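Local coordinates for nitrogenase molybdenum-iron protein beta chain (Clostridium pasteurianum, PDB 4WES) that forms, with the alpha chain, the nitrogenase component that reduces dinitrogen to ammonium, and shares the ligation of an [8Fe-7S] cluster, at residues B[263-268]-B[327-332]; B[188-193]-B[274-279]; B[290-295]-B[425-430]. All coordinates share one frame; numbering follows the deposited sequence. Where two conformers were deposited one is given.

How the contacts relate
All three contacts are largely buried, but contact 1 lies nearest the centre of the chain, about 14 Å away, against about 19 and 21 Å for contacts 2 and 3. The centre of contact 1 is about 15 Å from those of contacts 2 and 3, which are about 9 Å from each other. The loop of contact 1 leads into helix 270-284 of contact 2 and also touches the start of segment 425-430 in contact 3. Contacts 2 and 3 both lie near the alpha chain, and contact 3 also reaches the second beta subunit. Contact 2 is purely apolar, contact 1 sets an arginine against lysine methylenes beside its apolar part, and contact 3 adds a carboxylate and a water.

Contact 1 of 3, residues B[263-268]-B[327-332]; sequences TLRTPI and LSKFII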
loop_
_atom_site.group_PDB
_atom_site.type_symbol
_atom_site.label_atom_id
_atom_site.label_comp_id
_atom_site.label_asym_id
_atom_site.label_seq_id
_atom_site.Cartn_x
_atom_site.Cartn_y
_atom_site.Cartn_z
ATOM N N THR B 263 -28.897 -6.074 -18.099
ATOM C CA THR B 263 -27.456 -6.025 -18.137
ATOM C C THR B 263 -26.989 -4.742 -17.459
ATOM O O THR B 263 -27.525 -3.670 -17.723
ATOM C CB THR B 263 -26.967 -6.064 -19.584
ATOM O OG1 THR B 263 -27.389 -7.288 -20.184
ATOM C CG2 THR B 263 -25.426 -5.951 -19.661
ATOM N N LEU B 264 -25.969 -4.862 -16.610
ATOM C CA LEU B 264 -25.379 -3.752 -15.874
ATOM C C LEU B 264 -23.874 -3.817 -16.024
ATOM O O LEU B 264 -23.304 -4.890 -16.276
ATOM C CB LEU B 264 -25.728 -3.862 -14.389
ATOM C CG LEU B 264 -27.208 -3.697 -14.036
ATOM C CD1 LEU B 264 -27.464 -4.162 -12.607
ATOM C CD2 LEU B 264 -27.665 -2.252 -14.237
ATOM N N ARG B 265 -23.215 -2.681 -15.886
ATOM C CA ARG B 265 -21.772 -2.687 -15.765
ATOM C C ARG B 265 -21.346 -3.353 -14.453
ATOM O O ARG B 265 -22.054 -3.295 -13.434
ATOM C CB ARG B 265 -21.289 -1.272 -15.743
ATOM C CG ARG B 265 -21.199 -0.689 -17.087
ATOM C CD ARG B 265 -20.482 0.667 -17.032
ATOM N NE ARG B 265 -20.396 1.070 -18.381
ATOM C CZ ARG B 265 -20.136 2.271 -18.804
ATOM N NH1 ARG B 265 -19.975 3.262 -17.949
ATOM N NH2 ARG B 265 -20.076 2.482 -20.097
ATOM N N THR B 266 -20.168 -3.956 -14.486
ATOM C CA THR B 266 -19.547 -4.336 -13.224
ATOM C C THR B 266 -19.565 -3.126 -12.300
ATOM O O THR B 266 -19.146 -2.055 -12.733
ATOM C CB THR B 266 -18.104 -4.783 -13.472
ATOM O OG1 THR B 266 -18.085 -5.839 -14.440
ATOM C CG2 THR B 266 -17.455 -5.237 -12.207
ATOM N N PRO B 267 -20.019 -3.288 -11.040
ATOM C CA PRO B 267 -20.249 -2.075 -10.246
ATOM C C PRO B 267 -18.955 -1.588 -9.592
ATOM O O PRO B 267 -18.706 -1.856 -8.411
ATOM C CB PRO B 267 -21.332 -2.516 -9.219
ATOM C CG PRO B 267 -21.148 -3.993 -9.123
ATOM C CD PRO B 267 -20.797 -4.433 -10.530
ATOM N N ILE B 268 -18.141 -0.884 -10.380
ATOM C CA ILE B 268 -16.916 -0.224 -9.923
ATOM C C ILE B 268 -17.091 1.259 -10.099
ATOM O O ILE B 268 -17.395 1.726 -11.205
ATOM C CB ILE B 268 -15.675 -0.738 -10.686
ATOM C CG1 ILE B 268 -15.472 -2.238 -10.467
ATOM C CG2 ILE B 268 -14.436 0.059 -10.272
ATOM C CD1 ILE B 268 -14.416 -2.853 -11.354
ATOM N N LEU B 327 -13.801 0.469 -14.517
ATOM C CA LEU B 327 -12.694 1.191 -13.886
ATOM C C LEU B 327 -12.353 2.432 -14.688
ATOM O O LEU B 327 -12.022 3.466 -14.093
ATOM C CB LEU B 327 -11.489 0.280 -13.701
ATOM C CG LEU B 327 -10.265 0.935 -13.076
ATOM C CD1 LEU B 327 -10.595 1.473 -11.698
ATOM C CD2 LEU B 327 -9.124 -0.066 -13.018
ATOM N N SER B 328 -12.375 2.347 -16.014
ATOM C CA SER B 328 -12.100 3.535 -16.817
ATOM C C SER B 328 -13.080 4.649 -16.542
ATOM O O SER B 328 -12.718 5.827 -16.443
ATOM C CB SER B 328 -12.106 3.171 -18.308
ATOM O OG SER B 328 -11.013 2.323 -18.645
ATOM N N LYS B 329 -14.363 4.290 -16.399
ATOM C CA LYS B 329 -15.358 5.297 -16.015
ATOM C C LYS B 329 -14.999 5.903 -14.657
ATOM O O LYS B 329 -15.097 7.104 -14.472
ATOM C CB LYS B 329 -16.769 4.651 -16.001
ATOM C CG LYS B 329 -17.879 5.612 -15.613
ATOM C CD LYS B 329 -18.071 6.739 -16.609
ATOM C CE LYS B 329 -19.462 7.419 -16.439
ATOM N NZ LYS B 329 -19.374 8.324 -15.306
ATOM N N PHE B 330 -14.608 5.059 -13.703
ATOM C CA PHE B 330 -14.268 5.567 -12.366
ATOM C C PHE B 330 -13.060 6.503 -12.437
ATOM O O PHE B 330 -13.033 7.534 -11.755
ATOM C CB PHE B 330 -14.042 4.407 -11.420
ATOM C CG PHE B 330 -13.847 4.803 -9.972
ATOM C CD1 PHE B 330 -14.542 5.853 -9.403
ATOM C CD2 PHE B 330 -13.023 4.068 -9.152
ATOM C CE1 PHE B 330 -14.401 6.162 -8.067
ATOM C CE2 PHE B 330 -12.869 4.374 -7.808
ATOM C CZ PHE B 330 -13.572 5.427 -7.258
ATOM N N ILE B 331 -12.065 6.160 -13.250
ATOM C CA ILE B 331 -10.922 7.057 -13.432
ATOM C C ILE B 331 -11.382 8.459 -13.902
ATOM O O ILE B 331 -10.934 9.472 -13.380
ATOM C CB ILE B 331 -9.907 6.405 -14.404
ATOM C CG1 ILE B 331 -9.256 5.187 -13.784
ATOM C CG2 ILE B 331 -8.887 7.420 -14.899
ATOM C CD1 ILE B 331 -8.505 5.383 -12.509
ATOM N N ILE B 332 -12.294 8.486 -14.880
ATOM C CA ILE B 332 -12.870 9.732 -15.317
ATOM C C ILE B 332 -13.602 10.450 -14.179
ATOM O O ILE B 332 -13.456 11.668 -13.968
ATOM C CB ILE B 332 -13.777 9.527 -16.538
ATOM C CG1 ILE B 332 -12.940 9.044 -17.740
ATOM C CG2 ILE B 332 -14.523 10.800 -16.894
ATOM C CD1 ILE B 332 -13.779 8.608 -18.919
#
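Lys329 meets Arg265 along its methylenes and not through its ammonium group. From CB outward, Lys329 CB lies 4.0 Å from Arg265 NH1, CG comes closest at 3.9 Å from Arg265 NH1, and CD is still 4.2 Å from that nitrogen. CG stands anti to the backbone N (chi1 180°), which brings the first part of the chain to the arginine; bends at chi2 and chi4 then lead the rest away. The tip, NZ, forms a salt bridge with Glu333 and a weak hydrogen bond with Ser271. Arg265 reaches across from the loop with its chain extended from CG to NE, the two side chains crossing at about a right angle, and its NH2 forms a salt bridge with Glu353 of helix 348-360.

The apolar part of the contact is centred on Ile268 CG2, which is 4.2 Å from Leu327 CA. This methyl also lies 4.3 Å from Leu327 CD1 and approaches the Phe330 ring obliquely, 4.4 Å from its CD2. Leu433 of helix 426-448 touches both Ile268 and Phe330, so a third element shares this apolar cluster. The loop reaches the helix through an inverse gamma turn centred on Pro267, in which Ile268 N donates to Thr266 O at 2.8 Å. The chain thus leaves strand 261-264, an outermost strand of one parallel sheet, and passes against helix 321-333, which follows strand 314-318 of another. This joins two alpha/beta domains, the kind of unit from which nitrogenase component 1 subunits are built.

Arg265 NH1 and Lys329 NZ remain 5.7 Å apart, and each side chain has its own glutamate. The likelier reading is therefore two separately neutralised cations meeting through lysine methylenes, without direct opposition of their charges.

Contact 2 of 3, residues B[188-193]-B[274-279]; sequences KRLFEA and DEFIMA
Phe276 presents the edge of its ring to Phe191: Phe191 CE2 lies near the plane of the Phe276 ring, 3.7 Å from its CZ. Phe276 CZ in turn approaches the Phe191 ring obliquely. The ring planes are inclined at 68° with centroids 5.8 Å apart, so the pair is an oblique aromatic contact within a helix-helix interface of an alpha/beta domain. Helix 181-193 connects the parallel neighbouring strands 172-175 and 198-200, a beta-alpha-beta crossover; helix 270-284 follows strand 261-264 of the same sheet.

Phe191 also touches Ile172 and Val174 of that sheet and meets the ring of Tyr198. Phe276 also packs on Pro267. Its CG is anti to the backbone N (chi1 168°), which sends the ring toward helix 181-193. The helices pack through their side chains, the nearest CA atoms being those of Leu190 and Ile277 at 8.2 Å. Leu190 supplies the second apolar touch, its CB being 4.1 Å from Phe276 CE2, while its CD1 approaches the same ring obliquely and stops 4.0 Å from that CE2.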
loop_
_atom_site.group_PDB
_atom_site.type_symbol
_atom_site.label_atom_id
_atom_site.label_comp_id
_atom_site.label_asym_id
_atom_site.label_seq_id
_atom_site.Cartn_x
_atom_site.Cartn_y
_atom_site.Cartn_z
ATOM N N LYS B 188 -23.222 -9.562 -2.495
ATOM C CA LYS B 188 -24.190 -10.229 -1.610
ATOM C C LYS B 188 -24.534 -9.312 -0.422
ATOM O O LYS B 188 -25.711 -9.197 -0.032
ATOM C CB LYS B 188 -23.686 -11.588 -1.138
ATOM C CG LYS B 188 -23.602 -12.615 -2.262
ATOM C CD LYS B 188 -23.359 -14.019 -1.784
ATOM C CE LYS B 188 -22.009 -14.160 -1.146
ATOM N NZ LYS B 188 -21.808 -15.552 -0.655
ATOM N N ARG B 189 -23.522 -8.680 0.144
ATOM C CA ARG B 189 -23.725 -7.806 1.287
ATOM C C ARG B 189 -24.691 -6.675 0.937
ATOM O O ARG B 189 -25.562 -6.287 1.740
ATOM C CB ARG B 189 -22.383 -7.251 1.775
ATOM C CG ARG B 189 -22.480 -6.542 3.121
ATOM C CD ARG B 189 -21.204 -5.773 3.459
ATOM N NE ARG B 189 -20.967 -4.658 2.555
ATOM C CZ ARG B 189 -21.599 -3.493 2.630
ATOM N NH1 ARG B 189 -22.489 -3.253 3.600
ATOM N NH2 ARG B 189 -21.368 -2.569 1.734
ATOM N N LEU B 190 -24.561 -6.125 -0.275
ATOM C CA LEU B 190 -25.433 -5.053 -0.728
ATOM C C LEU B 190 -26.875 -5.532 -0.932
ATOM O O LEU B 190 -27.820 -4.842 -0.526
ATOM C CB LEU B 190 -24.864 -4.410 -1.989
ATOM C CG LEU B 190 -23.559 -3.645 -1.747
ATOM C CD1 LEU B 190 -22.923 -3.223 -3.069
ATOM C CD2 LEU B 190 -23.798 -2.412 -0.912
ATOM N N PHE B 191 -27.055 -6.691 -1.557
ATOM C CA PHE B 191 -28.400 -7.286 -1.660
ATOM C C PHE B 191 -29.025 -7.448 -0.270
ATOM O O PHE B 191 -30.207 -7.133 -0.046
ATOM C CB PHE B 191 -28.364 -8.675 -2.304
ATOM C CG PHE B 191 -28.505 -8.692 -3.815
ATOM C CD1 PHE B 191 -29.767 -8.845 -4.376
ATOM C CD2 PHE B 191 -27.420 -8.571 -4.653
ATOM C CE1 PHE B 191 -29.924 -8.839 -5.738
ATOM C CE2 PHE B 191 -27.578 -8.596 -5.999
ATOM C CZ PHE B 191 -28.822 -8.747 -6.550
ATOM N N GLU B 192 -28.220 -7.938 0.677
ATOM C CA GLU B 192 -28.731 -8.191 2.027
ATOM C C GLU B 192 -29.073 -6.875 2.718
ATOM O O GLU B 192 -30.106 -6.774 3.402
ATOM C CB GLU B 192 -27.713 -9.007 2.804
ATOM C CG GLU B 192 -27.665 -10.428 2.238
ATOM C CD GLU B 192 -26.483 -11.258 2.659
ATOM O OE1 GLU B 192 -25.708 -10.812 3.526
ATOM O OE2 GLU B 192 -26.357 -12.375 2.079
ATOM N N ALA B 193 -28.246 -5.845 2.538
ATOM C CA ALA B 193 -28.552 -4.537 3.131
ATOM C C ALA B 193 -29.841 -3.942 2.528
ATOM O O ALA B 193 -30.583 -3.228 3.218
ATOM C CB ALA B 193 -27.380 -3.583 2.968
ATOM N N ASP B 274 -23.957 3.150 -8.469
ATOM C CA ASP B 274 -25.269 3.791 -8.440
ATOM C C ASP B 274 -26.246 3.048 -9.336
ATOM O O ASP B 274 -27.409 2.838 -8.968
ATOM C CB ASP B 274 -25.155 5.239 -8.927
ATOM C CG ASP B 274 -24.567 6.223 -7.921
ATOM O OD1 ASP B 274 -24.303 5.850 -6.748
ATOM O OD2 ASP B 274 -24.361 7.386 -8.351
ATOM N N GLU B 275 -25.814 2.689 -10.552
ATOM C CA GLU B 275 -26.720 2.009 -11.503
ATOM C C GLU B 275 -27.167 0.641 -10.979
ATOM O O GLU B 275 -28.316 0.205 -11.191
ATOM C CB GLU B 275 -26.041 1.874 -12.858
ATOM C CG GLU B 275 -25.956 3.220 -13.576
ATOM C CD GLU B 275 -24.784 3.381 -14.545
ATOM O OE1 GLU B 275 -24.077 2.391 -14.915
ATOM O OE2 GLU B 275 -24.552 4.568 -14.940
ATOM N N PHE B 276 -26.287 -0.070 -10.299
ATOM C CA PHE B 276 -26.618 -1.342 -9.662
ATOM C C PHE B 276 -27.627 -1.139 -8.542
ATOM O O PHE B 276 -28.636 -1.845 -8.506
ATOM C CB PHE B 276 -25.296 -1.988 -9.154
ATOM C CG PHE B 276 -25.481 -3.155 -8.243
ATOM C CD1 PHE B 276 -25.899 -4.379 -8.736
ATOM C CD2 PHE B 276 -25.226 -3.046 -6.902
ATOM C CE1 PHE B 276 -26.061 -5.465 -7.879
ATOM C CE2 PHE B 276 -25.384 -4.122 -6.045
ATOM C CZ PHE B 276 -25.821 -5.330 -6.535
ATOM N N ILE B 277 -27.376 -0.208 -7.631
ATOM C CA ILE B 277 -28.303 0.038 -6.527
ATOM C C ILE B 277 -29.670 0.483 -7.074
ATOM O O ILE B 277 -30.731 0.018 -6.612
ATOM C CB ILE B 277 -27.730 1.090 -5.571
ATOM C CG1 ILE B 277 -26.459 0.580 -4.898
ATOM C CG2 ILE B 277 -28.743 1.526 -4.517
ATOM C CD1 ILE B 277 -26.617 -0.657 -4.054
ATOM N N MET B 278 -29.679 1.354 -8.070
ATOM C CA MET B 278 -30.965 1.798 -8.669
ATOM C C MET B 278 -31.698 0.656 -9.335
ATOM O O MET B 278 -32.927 0.564 -9.227
ATOM C CB MET B 278 -30.754 2.948 -9.645
ATOM C CG MET B 278 -30.298 4.252 -9.001
ATOM S SD MET B 278 -31.435 4.939 -7.821
ATOM C CE MET B 278 -31.177 3.862 -6.409
ATOM N N ALA B 279 -30.985 -0.251 -10.022
ATOM C CA ALA B 279 -31.639 -1.406 -10.625
ATOM C C ALA B 279 -32.302 -2.235 -9.553
ATOM O O ALA B 279 -33.440 -2.723 -9.741
ATOM C CB ALA B 279 -30.642 -2.245 -11.402
#

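Contact 3 of 3, residues B[290-295]-B[425-430]; sequences ASIEEE and VGYKGA
Glu295 OE1 is held by two partners: it accepts a 2.7 Å hydrogen bond from water 1 and forms a salt bridge with Arg189 NH2 of helix 181-193. The water carries the carboxylate's reach across the contact, because Lys428 N donates to it at 2.9 Å. That amide lies in the opening turn of helix 426-448, where backbone N-H groups point out of the helix end. Together with the arginine, this end would probably help keep the glutamate ionised. Beyond CG the Glu295 chain is extended, which carries the carboxylate clear of its own helix.

Beside this polar bridge lies Tyr427. Its CB packs at 3.9 Å from Glu295 CB and equally near Glu295 C, so the base of the tyrosine rests on the helix backbone. The nearest CA atoms, those of Glu295 and Tyr427, are 5.9 Å apart, which makes this a close approach. At the edge of the ring, near its plane, sits Ile292 CG2, 3.7 Å from Tyr427 CE2. The two side chains cross at about a right angle. The phenol OH hydrogen-bonds to Asp274 OD1 of helix 270-284.

Through Tyr427 the start of helix 426-448 packs on helices 290-305 and 270-284, with helix 181-193 touching both Ile292 and Glu295 through Leu190. Trp519 of the alpha chain packs on Tyr427, and Arg432 of the second beta subunit packs on Lys428, which places this junction of helices close to subunit interfaces of the tetramer.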
loop_
_atom_site.group_PDB
_atom_site.type_symbol
_atom_site.label_atom_id
_atom_site.label_comp_id
_atom_site.label_asym_id
_atom_site.label_seq_id
_atom_site.Cartn_x
_atom_site.Cartn_y
_atom_site.Cartn_z
ATOM N N ALA B 290 -29.964 3.701 4.900
ATOM C CA ALA B 290 -29.033 4.725 5.329
ATOM C C ALA B 290 -27.584 4.245 5.277
ATOM O O ALA B 290 -26.671 5.025 4.978
ATOM C CB ALA B 290 -29.400 5.164 6.738
ATOM N N SER B 291 -27.362 2.962 5.584
ATOM C CA SER B 291 -25.983 2.450 5.596
ATOM C C SER B 291 -25.313 2.531 4.231
ATOM O O SER B 291 -24.152 2.933 4.127
ATOM C CB SER B 291 -25.964 1.006 6.107
ATOM O OG SER B 291 -26.676 0.135 5.245
ATOM N N ILE B 292 -26.061 2.171 3.195
ATOM C CA ILE B 292 -25.546 2.265 1.822
ATOM C C ILE B 292 -25.336 3.716 1.405
ATOM O O ILE B 292 -24.321 4.078 0.815
ATOM C CB ILE B 292 -26.439 1.522 0.831
ATOM C CG1 ILE B 292 -26.381 0.011 1.095
ATOM C CG2 ILE B 292 -26.075 1.857 -0.615
ATOM C CD1 ILE B 292 -27.275 -0.837 0.231
ATOM N N GLU B 293 -26.290 4.561 1.745
ATOM C CA GLU B 293 -26.136 5.981 1.473
ATOM C C GLU B 293 -24.923 6.570 2.181
ATOM O O GLU B 293 -24.216 7.405 1.596
ATOM C CB GLU B 293 -27.437 6.733 1.793
ATOM C CG GLU B 293 -27.326 8.191 1.378
ATOM C CD GLU B 293 -28.612 8.918 1.236
ATOM O OE1 GLU B 293 -28.534 10.166 1.200
ATOM O OE2 GLU B 293 -29.681 8.266 1.139
ATOM N N GLU B 294 -24.674 6.158 3.429
ATOM C CA GLU B 294 -23.476 6.652 4.136
ATOM C C GLU B 294 -22.212 6.244 3.377
ATOM O O GLU B 294 -21.291 7.051 3.228
ATOM C CB GLU B 294 -23.425 6.128 5.580
ATOM C CG GLU B 294 -22.282 6.723 6.352
ATOM C CD GLU B 294 -21.984 6.068 7.680
ATOM O OE1 GLU B 294 -21.980 4.827 7.763
ATOM O OE2 GLU B 294 -21.698 6.821 8.650
ATOM N N GLU B 295 -22.129 4.979 2.954
ATOM C CA GLU B 295 -20.946 4.498 2.222
ATOM C C GLU B 295 -20.694 5.319 0.948
ATOM O O GLU B 295 -19.558 5.714 0.658
ATOM C CB GLU B 295 -21.117 3.043 1.807
ATOM C CG GLU B 295 -21.337 2.028 2.873
ATOM C CD GLU B 295 -21.875 0.647 2.420
ATOM O OE1 GLU B 295 -21.774 0.282 1.238
ATOM O OE2 GLU B 295 -22.399 -0.115 3.336
ATOM N N VAL B 425 -15.478 -3.728 -6.024
ATOM C CA VAL B 425 -16.816 -3.294 -6.382
ATOM C C VAL B 425 -17.514 -2.566 -5.238
ATOM O O VAL B 425 -17.117 -2.651 -4.067
ATOM C CB VAL B 425 -17.682 -4.488 -6.837
ATOM C CG1 VAL B 425 -17.095 -5.137 -8.066
ATOM C CG2 VAL B 425 -17.926 -5.497 -5.707
ATOM N N GLY B 426 -18.595 -1.891 -5.583
ATOM C CA GLY B 426 -19.386 -1.175 -4.608
ATOM C C GLY B 426 -18.750 0.114 -4.138
ATOM O O GLY B 426 -17.652 0.489 -4.551
ATOM N N TYR B 427 -19.448 0.840 -3.266
ATOM C CA TYR B 427 -18.861 2.030 -2.674
ATOM C C TYR B 427 -17.673 1.654 -1.806
ATOM O O TYR B 427 -16.655 2.372 -1.810
ATOM C CB TYR B 427 -19.919 2.819 -1.890
ATOM C CG TYR B 427 -21.148 3.125 -2.714
ATOM C CD1 TYR B 427 -21.083 3.903 -3.864
ATOM C CD2 TYR B 427 -22.403 2.651 -2.345
ATOM C CE1 TYR B 427 -22.207 4.182 -4.642
ATOM C CE2 TYR B 427 -23.519 2.915 -3.102
ATOM C CZ TYR B 427 -23.430 3.684 -4.247
ATOM O OH TYR B 427 -24.552 3.921 -4.994
ATOM N N LYS B 428 -17.763 0.536 -1.101
ATOM C CA LYS B 428 -16.679 0.052 -0.264
ATOM C C LYS B 428 -15.404 -0.223 -1.075
ATOM O O LYS B 428 -14.288 0.151 -0.700
ATOM C CB LYS B 428 -17.135 -1.231 0.435
ATOM C CG LYS B 428 -16.139 -1.918 1.342
ATOM C CD LYS B 428 -16.622 -3.174 2.085
ATOM C CE LYS B 428 -15.422 -3.783 2.822
ATOM N NZ LYS B 428 -15.627 -5.160 3.366
ATOM N N GLY B 429 -15.571 -0.909 -2.196
ATOM C CA GLY B 429 -14.449 -1.216 -3.062
ATOM C C GLY B 429 -13.875 0.027 -3.708
ATOM O O GLY B 429 -12.652 0.155 -3.883
ATOM N N ALA B 430 -14.731 0.988 -4.051
ATOM C CA ALA B 430 -14.271 2.242 -4.625
ATOM C C ALA B 430 -13.409 3.021 -3.639
ATOM O O ALA B 430 -12.397 3.610 -4.031
ATOM C CB ALA B 430 -15.466 3.082 -5.064
HETATM O O HOH W 1 -20.479 -0.606 -1.008
#